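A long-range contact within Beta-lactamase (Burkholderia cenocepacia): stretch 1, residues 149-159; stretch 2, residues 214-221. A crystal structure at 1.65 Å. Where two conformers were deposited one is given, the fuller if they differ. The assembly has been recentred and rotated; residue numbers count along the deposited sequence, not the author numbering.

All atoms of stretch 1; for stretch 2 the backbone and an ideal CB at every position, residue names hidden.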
# COMPACT_ATOMS: atom_id res chain seq x y z
N SER A 149 -0.08 1.52 12.21
CA SER A 149 0.71 0.50 12.89
C SER A 149 1.04 -0.69 11.98
O SER A 149 0.17 -1.22 11.28
CB SER A 149 -0.03 0.01 14.14
OG SER A 149 0.49 -1.21 14.63
N ASN A 150 2.31 -1.12 11.99
CA ASN A 150 2.73 -2.30 11.23
C ASN A 150 2.28 -3.60 11.88
O ASN A 150 2.23 -4.63 11.21
CB ASN A 150 4.25 -2.32 11.06
CG ASN A 150 4.75 -1.27 10.09
OD1 ASN A 150 4.12 -0.98 9.08
ND2 ASN A 150 5.91 -0.70 10.40
N VAL A 151 1.97 -3.57 13.18
CA VAL A 151 1.52 -4.78 13.88
C VAL A 151 0.12 -5.18 13.44
O VAL A 151 -0.19 -6.37 13.36
CB VAL A 151 1.60 -4.56 15.40
CG1 VAL A 151 0.88 -5.68 16.13
CG2 VAL A 151 3.04 -4.47 15.84
N ALA A 152 -0.74 -4.21 13.15
CA ALA A 152 -2.09 -4.51 12.69
C ALA A 152 -2.05 -5.26 11.37
O ALA A 152 -2.45 -6.43 11.29
CB ALA A 152 -2.90 -3.22 12.56
N ILE A 153 -1.56 -4.60 10.32
CA ILE A 153 -1.53 -5.21 9.00
C ILE A 153 -0.47 -6.31 8.91
O ILE A 153 -0.64 -7.27 8.16
CB ILE A 153 -1.30 -4.12 7.94
CG1 ILE A 153 -0.96 -4.74 6.59
CG2 ILE A 153 -0.20 -3.18 8.42
CD1 ILE A 153 -2.11 -5.45 5.92
N GLY A 154 0.63 -6.18 9.67
CA GLY A 154 1.53 -7.30 9.82
C GLY A 154 0.77 -8.56 10.16
O GLY A 154 0.93 -9.60 9.51
N MSE A 155 -0.13 -8.46 11.13
CA MSE A 155 -0.94 -9.59 11.55
C MSE A 155 -2.08 -9.93 10.58
O MSE A 155 -2.56 -11.04 10.58
CB MSE A 155 -1.51 -9.33 12.94
CG MSE A 155 -0.51 -9.55 14.06
SE MSE A 155 0.35 -11.31 13.96
CE MSE A 155 -1.21 -12.46 14.11
N LEU A 156 -2.52 -8.98 9.76
CA LEU A 156 -3.54 -9.33 8.77
C LEU A 156 -2.99 -10.34 7.78
O LEU A 156 -3.65 -11.33 7.46
CB LEU A 156 -4.05 -8.08 8.05
CG LEU A 156 -5.16 -8.29 7.00
CD1 LEU A 156 -6.44 -8.82 7.64
CD2 LEU A 156 -5.43 -7.02 6.22
N GLY A 157 -1.77 -10.10 7.29
CA GLY A 157 -1.18 -11.03 6.34
C GLY A 157 -0.85 -12.37 6.96
O GLY A 157 -1.05 -13.41 6.33
N TRP A 158 -0.32 -12.35 8.18
CA TRP A 158 -0.02 -13.59 8.89
C TRP A 158 -1.26 -14.46 8.99
O TRP A 158 -1.24 -15.65 8.65
CB TRP A 158 0.51 -13.29 10.29
CG TRP A 158 1.77 -14.02 10.63
CD1 TRP A 158 2.97 -13.93 10.00
CD2 TRP A 158 1.96 -14.96 11.71
NE1 TRP A 158 3.90 -14.75 10.60
CE2 TRP A 158 3.30 -15.39 11.65
CE3 TRP A 158 1.13 -15.47 12.71
CZ2 TRP A 158 3.83 -16.31 12.55
CZ3 TRP A 158 1.66 -16.38 13.60
CH2 TRP A 158 3.00 -16.79 13.52
N LEU A 159 -2.37 -13.88 9.45
CA LEU A 159 -3.58 -14.64 9.72
C LEU A 159 -4.25 -15.11 8.44
O LEU A 159 -4.83 -16.20 8.42
CB LEU A 159 -4.54 -13.80 10.55
CG LEU A 159 -4.00 -13.43 11.94
CD1 LEU A 159 -4.81 -12.29 12.56
CD2 LEU A 159 -3.97 -14.65 12.86
N UNK A 214 10.09 -8.39 12.29
CA UNK A 214 9.06 -9.42 12.26
C UNK A 214 7.80 -8.84 11.64
O UNK A 214 7.54 -7.64 11.77
CB UNK A 214 8.78 -9.96 13.66
N UNK A 215 7.02 -9.68 10.96
CA UNK A 215 5.91 -9.22 10.13
C UNK A 215 6.39 -8.22 9.09
O UNK A 215 5.68 -7.27 8.75
CB UNK A 215 4.82 -8.59 11.00
N UNK A 216 7.62 -8.39 8.60
CA UNK A 216 8.15 -7.45 7.62
C UNK A 216 7.55 -7.67 6.24
O UNK A 216 7.39 -6.71 5.48
CB UNK A 216 9.67 -7.57 7.55
N UNK A 217 7.25 -8.91 5.89
CA UNK A 217 6.70 -9.18 4.57
C UNK A 217 5.30 -8.61 4.40
O UNK A 217 5.05 -7.92 3.39
CB UNK A 217 6.68 -10.69 4.31
N UNK A 218 4.35 -8.83 5.32
CA UNK A 218 2.99 -8.33 5.07
C UNK A 218 2.86 -6.83 5.16
O UNK A 218 1.97 -6.26 4.53
CB UNK A 218 2.01 -8.97 6.06
N UNK A 219 3.73 -6.16 5.92
CA UNK A 219 3.55 -4.74 6.19
C UNK A 219 4.31 -3.85 5.22
O UNK A 219 3.83 -2.76 4.87
CB UNK A 219 3.99 -4.43 7.62
N UNK A 220 5.50 -4.27 4.77
CA UNK A 220 6.30 -3.38 3.92
C UNK A 220 7.30 -4.14 3.06
O UNK A 220 8.30 -3.55 2.64
CB UNK A 220 7.04 -2.36 4.78
N UNK A 221 7.08 -5.42 2.78
CA UNK A 221 8.08 -6.25 2.15
C UNK A 221 8.15 -6.19 0.65
O UNK A 221 9.00 -6.87 0.07
CB UNK A 221 7.85 -7.70 2.56

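Stretch 1 offers a helix, 150-159, with glycines at 154 and 157, so one strip of its surface is bare backbone. The second helix crosses it at 116° with a closest axis approach of 7.5 Å, and no hydrogen bond links the two stretches; shape has to do the work.

Position 214 is extended (phi/psi -82/149), and its ideal CB finds nothing of stretch 1 within 5.5 Å. The contact sets almost no condition here. The deposited residue is Met-214, as selenomethionine, and it makes no contact.

Position 215 holds the nearest CA pair: its CA lies 4.8 Å from the CA of Gly-154. The CB points toward stretch 1, 3.7 Å from Gly-154 CA, and ahead lie the carbonyl of Gly-154, the selenium of Met-155 and the indole of Trp-158. A flexible apolar chain of middle size, such as leucine or methionine, would suit. The phi/psi of 56/34 is left-handed, a region where glycine, asparagine or aspartate is more usual, and the position is the N-cap of the coming helix, so a small polar residue could also be argued from the backbone. The deposited Leu-215 answers the apolar surroundings instead. Its CD1 sits 3.2 Å from Gly-154 O, 3.5 Å from Trp-158 CD1 and 4.2 Å from Met-155 SE. Glycine at 154 is what permits this: an ideal CB there would come 2.7 Å from Leu-215 CB, and it would also strike Asn-150 O at 2.4 Å.

Positions 216 and 217 open the helix. At 216 the CB points away, at 217 sideways, and neither ideal CB has stretch 1 within 5.5 Å, so many residues would serve. They are Trp-216 and Gln-217; neither makes a contact across.

At 218 the CB points toward the glycine strip, 3.7 Å from Gly-154 O and 3.8 Å from both Ile-153 O and Gly-157 CA. A compact apolar group fits: alanine, valine or, in the first turn of a helix where its missing N-H costs little, proline. Pro-218 is deposited. Its CG lies 3.5 Å from Gly-154 O and its CB 3.9 Å from Gly-157 CA. An ideal CB on residue 157 would be 2.5 Å from Pro-218 CB, so this glycine too makes room for the neighbour.

Position 219 also points toward stretch 1, with its CB 3.7 Å from Asn-150 OD1 and 4.3 Å from Gly-154 N. Small residues, alanine or perhaps serine, look natural. Ala-219 is deposited, its CB also 4.4 Å from Ile-153 CG2.

At 220 the CB points sideways; the ideal CB of residue 220 lies 5.4 Å from OD1 of Asn-150, so a long chain could bend back while a short one would miss. Tyr-220 does so: its CE1 lies 4.2 Å from Asn-150 ND2, an oblique approach to the ring.

Position 221 is out of reach, and an ideal CB would lie 2.7 Å from the CA of residue 217, favouring glycine. Gly-221 is deposited.

Stretch 2 214-221: MLWQPAYG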
# COMPACT_ATOMS: atom_id res chain seq x y z
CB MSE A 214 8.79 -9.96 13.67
CG MSE A 214 7.90 -11.21 13.75
SE MSE A 214 8.45 -12.75 12.66
CE MSE A 214 10.33 -12.85 13.16
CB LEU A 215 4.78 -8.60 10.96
CG LEU A 215 3.88 -9.43 11.89
CD1 LEU A 215 3.40 -10.68 11.20
CD2 LEU A 215 4.57 -9.77 13.19
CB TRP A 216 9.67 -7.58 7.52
CG TRP A 216 10.14 -8.83 6.83
CD1 TRP A 216 10.41 -10.04 7.41
CD2 TRP A 216 10.40 -9.00 5.42
NE1 TRP A 216 10.82 -10.95 6.45
CE2 TRP A 216 10.82 -10.33 5.23
CE3 TRP A 216 10.31 -8.15 4.31
CZ2 TRP A 216 11.15 -10.84 3.96
CZ3 TRP A 216 10.64 -8.65 3.06
CH2 TRP A 216 11.05 -9.98 2.90
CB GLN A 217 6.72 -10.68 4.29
CG GLN A 217 7.69 -11.44 5.16
CD GLN A 217 7.63 -12.93 4.91
OE1 GLN A 217 6.78 -13.63 5.46
NE2 GLN A 217 8.54 -13.43 4.08
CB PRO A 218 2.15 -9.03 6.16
CG PRO A 218 3.02 -10.05 6.77
CD PRO A 218 4.41 -9.54 6.62
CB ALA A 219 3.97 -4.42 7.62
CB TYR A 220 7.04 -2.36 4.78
CG TYR A 220 7.83 -2.97 5.93
CD1 TYR A 220 7.25 -3.14 7.18
CD2 TYR A 220 9.16 -3.36 5.76
CE1 TYR A 220 7.96 -3.69 8.24
CE2 TYR A 220 9.89 -3.91 6.83
CZ TYR A 220 9.27 -4.07 8.06
OH TYR A 220 9.97 -4.61 9.12
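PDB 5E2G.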